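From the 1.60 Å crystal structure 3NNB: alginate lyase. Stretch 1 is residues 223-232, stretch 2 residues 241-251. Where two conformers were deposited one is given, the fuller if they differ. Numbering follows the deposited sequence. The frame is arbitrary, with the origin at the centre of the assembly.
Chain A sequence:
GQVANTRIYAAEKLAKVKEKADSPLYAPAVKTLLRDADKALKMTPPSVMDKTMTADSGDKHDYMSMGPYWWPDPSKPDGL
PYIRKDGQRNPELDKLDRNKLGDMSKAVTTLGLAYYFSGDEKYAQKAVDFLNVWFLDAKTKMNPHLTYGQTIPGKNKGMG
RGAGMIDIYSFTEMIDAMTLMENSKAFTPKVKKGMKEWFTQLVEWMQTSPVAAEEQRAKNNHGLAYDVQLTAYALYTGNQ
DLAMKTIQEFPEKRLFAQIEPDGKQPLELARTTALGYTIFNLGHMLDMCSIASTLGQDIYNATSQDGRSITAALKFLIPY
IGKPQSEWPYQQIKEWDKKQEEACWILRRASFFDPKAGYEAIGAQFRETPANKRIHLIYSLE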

# COMPACT_ATOMS: atom_id res chain seq x y z
N GLY A 223 2.43 10.17 7.47
CA GLY A 223 3.72 10.03 8.07
C GLY A 223 4.01 8.60 8.53
O GLY A 223 5.14 8.11 8.41
N LEU A 224 3.00 7.91 9.05
CA LEU A 224 3.14 6.50 9.41
C LEU A 224 3.48 5.65 8.18
O LEU A 224 4.42 4.83 8.19
CB LEU A 224 1.88 6.04 10.14
CG LEU A 224 1.92 4.66 10.82
CD1 LEU A 224 0.99 4.62 12.04
CD2 LEU A 224 1.56 3.54 9.84
N ALA A 225 2.76 5.91 7.09
CA ALA A 225 3.00 5.22 5.84
C ALA A 225 4.38 5.52 5.25
O ALA A 225 5.01 4.64 4.65
CB ALA A 225 1.85 5.50 4.81
N TYR A 226 4.87 6.73 5.43
CA TYR A 226 6.23 7.09 4.94
C TYR A 226 7.24 6.14 5.53
O TYR A 226 8.09 5.62 4.83
CB TYR A 226 6.56 8.52 5.28
CG TYR A 226 7.98 8.92 4.93
CD1 TYR A 226 9.02 8.65 5.81
CD2 TYR A 226 8.29 9.53 3.71
CE1 TYR A 226 10.33 9.01 5.53
CE2 TYR A 226 9.62 9.90 3.40
CZ TYR A 226 10.62 9.64 4.31
OH TYR A 226 11.98 9.97 4.09
N ASP A 227 7.13 5.93 6.84
CA ASP A 227 8.11 5.06 7.52
C ASP A 227 8.04 3.62 6.99
O ASP A 227 9.06 2.97 6.81
CB ASP A 227 7.90 5.05 9.02
CG ASP A 227 8.42 6.30 9.70
OD1 ASP A 227 8.91 7.23 9.04
OD2 ASP A 227 8.32 6.35 10.95
N VAL A 228 6.83 3.10 6.80
CA VAL A 228 6.69 1.75 6.24
C VAL A 228 7.36 1.62 4.87
O VAL A 228 8.09 0.66 4.61
CB VAL A 228 5.20 1.27 6.16
CG1 VAL A 228 5.12 -0.17 5.69
CG2 VAL A 228 4.52 1.41 7.52
N GLN A 229 7.12 2.60 4.02
CA GLN A 229 7.67 2.56 2.67
C GLN A 229 9.18 2.69 2.76
O GLN A 229 9.90 1.93 2.13
CB GLN A 229 7.11 3.73 1.85
CG GLN A 229 5.63 3.70 1.57
CD GLN A 229 5.25 4.63 0.42
OE1 GLN A 229 5.60 4.36 -0.74
NE2 GLN A 229 4.51 5.72 0.73
N LEU A 230 9.69 3.63 3.56
CA LEU A 230 11.15 3.78 3.68
C LEU A 230 11.80 2.45 4.13
O LEU A 230 12.83 2.00 3.59
CB LEU A 230 11.51 4.92 4.64
CG LEU A 230 13.01 5.26 4.70
CD1 LEU A 230 13.45 5.96 3.40
CD2 LEU A 230 13.27 6.16 5.94
N THR A 231 11.15 1.80 5.08
CA THR A 231 11.66 0.54 5.66
C THR A 231 11.69 -0.55 4.59
O THR A 231 12.70 -1.22 4.39
CB THR A 231 10.86 0.13 6.86
OG1 THR A 231 10.94 1.16 7.85
CG2 THR A 231 11.42 -1.18 7.48
N ALA A 232 10.56 -0.72 3.89
CA ALA A 232 10.48 -1.75 2.86
C ALA A 232 11.50 -1.50 1.73
O ALA A 232 12.13 -2.45 1.24
CB ALA A 232 9.07 -1.78 2.27
N ASP A 241 20.45 -1.44 7.80
CA ASP A 241 20.64 -0.52 8.91
C ASP A 241 19.60 0.58 8.91
O ASP A 241 19.08 0.93 9.97
CB ASP A 241 22.05 0.09 8.94
CG ASP A 241 23.13 -0.93 9.34
OD1 ASP A 241 22.84 -2.06 9.79
OD2 ASP A 241 24.31 -0.57 9.17
N LEU A 242 19.29 1.16 7.74
CA LEU A 242 18.28 2.20 7.66
C LEU A 242 16.91 1.62 8.04
O LEU A 242 16.13 2.30 8.71
CB LEU A 242 18.18 2.78 6.24
CG LEU A 242 17.13 3.87 5.97
CD1 LEU A 242 17.17 5.09 6.91
CD2 LEU A 242 17.27 4.38 4.48
N ALA A 243 16.61 0.41 7.60
CA ALA A 243 15.36 -0.26 7.97
C ALA A 243 15.28 -0.45 9.47
O ALA A 243 14.26 -0.12 10.09
CB ALA A 243 15.22 -1.61 7.26
N MSE A 244 16.37 -0.96 10.08
CA MSE A 244 16.41 -1.16 11.54
C MSE A 244 16.17 0.15 12.32
O MSE A 244 15.38 0.17 13.28
CB MSE A 244 17.75 -1.82 11.93
CG MSE A 244 17.78 -2.43 13.31
SE MSE A 244 16.69 -4.02 13.43
CE MSE A 244 17.69 -5.22 12.28
N LYS A 245 16.82 1.22 11.90
CA LYS A 245 16.67 2.51 12.55
C LYS A 245 15.22 2.99 12.49
O LYS A 245 14.68 3.45 13.48
CB LYS A 245 17.58 3.55 11.91
CG LYS A 245 17.28 4.97 12.33
CD LYS A 245 18.12 5.97 11.54
CE LYS A 245 18.17 7.32 12.23
NZ LYS A 245 16.84 8.01 12.24
N THR A 246 14.62 2.89 11.31
CA THR A 246 13.26 3.37 11.08
C THR A 246 12.28 2.55 11.93
O THR A 246 11.35 3.09 12.53
CB THR A 246 12.92 3.32 9.57
OG1 THR A 246 13.94 4.02 8.86
CG2 THR A 246 11.55 3.98 9.28
N ILE A 247 12.51 1.26 11.99
CA ILE A 247 11.69 0.36 12.85
C ILE A 247 11.81 0.71 14.32
O ILE A 247 10.81 0.82 15.04
CB ILE A 247 12.05 -1.11 12.61
CG1 ILE A 247 11.61 -1.55 11.19
CG2 ILE A 247 11.39 -2.04 13.67
CD1 ILE A 247 12.17 -2.89 10.70
N GLN A 248 13.04 0.89 14.79
CA GLN A 248 13.26 1.16 16.20
C GLN A 248 12.65 2.47 16.65
O GLN A 248 12.18 2.56 17.78
CB GLN A 248 14.75 1.03 16.54
CG GLN A 248 15.11 -0.48 16.50
CD GLN A 248 16.59 -0.79 16.57
OE1 GLN A 248 17.44 0.09 16.47
NE2 GLN A 248 16.90 -2.08 16.69
N GLU A 249 12.60 3.45 15.76
CA GLU A 249 12.01 4.74 16.06
C GLU A 249 10.49 4.81 15.88
O GLU A 249 9.83 5.77 16.34
CB GLU A 249 12.67 5.82 15.21
CG GLU A 249 14.13 5.97 15.55
CD GLU A 249 14.83 7.05 14.74
OE1 GLU A 249 14.22 7.70 13.85
OE2 GLU A 249 16.01 7.25 15.03
N PHE A 250 9.92 3.79 15.22
CA PHE A 250 8.52 3.82 14.80
C PHE A 250 7.50 3.90 15.96
O PHE A 250 6.56 4.69 15.89
CB PHE A 250 8.27 2.66 13.83
CG PHE A 250 6.89 2.55 13.26
CD1 PHE A 250 6.55 3.21 12.07
CD2 PHE A 250 5.94 1.72 13.85
CE1 PHE A 250 5.32 3.05 11.51
CE2 PHE A 250 4.71 1.57 13.29
CZ PHE A 250 4.42 2.20 12.10
N PRO A 251 7.71 3.17 17.06
CA PRO A 251 6.68 3.29 18.13
C PRO A 251 6.54 4.69 18.67
O PRO A 251 5.42 5.22 18.73
CB PRO A 251 7.19 2.29 19.19
CG PRO A 251 7.89 1.22 18.32
CD PRO A 251 8.64 2.05 17.33
O HOH W 1 10.47 5.72 12.50

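The two helical segments run nearly antiparallel, their N-to-C directions 155° apart and their axes 8.7 Å apart at closest approach. The backbones come nearest where side chains are small: Thr231 CA lies 4.4 Å from Ala243 CA, and Thr231 CG2 rests 3.8 Å from Ala243 CB. The same methyl meets a second bump, with Thr231 CG2 3.7 Å from Ile247 CD1.

Thr246, whose CA-to-CB bond points toward the partner helix, fills the hollow between Asp227, Leu230 and Thr231. Its CG2 sits 3.6 Å from Asp227 O and 3.2 Å from Thr231 OG1, while its OG1 is 3.7 Å from Leu230 CD2. Both threonine hydroxyls are satisfied within their own helices, Thr231 OG1 donating to Asp227 O (2.8 Å) and Thr246 OG1 to Leu242 O (2.8 Å), and no direct hydrogen bond crosses the interface. Leu230 CD2 also reaches Leu242 CD1, at 4.2 Å.

At the other end, Phe250 has more of its surface covered by the other stretch than any other residue (84 Å²). Its CZ lies 3.7 Å from Leu224 CG and its CE1 4.4 Å from Val228 CG2, both oblique to the ring, whereas Asp227 OD2 approaches the ring edge, 3.8 Å from Phe250 CD1. One water bridges the helices, donating to Asp227 OD2 (2.7 Å) and Thr246 O (2.8 Å).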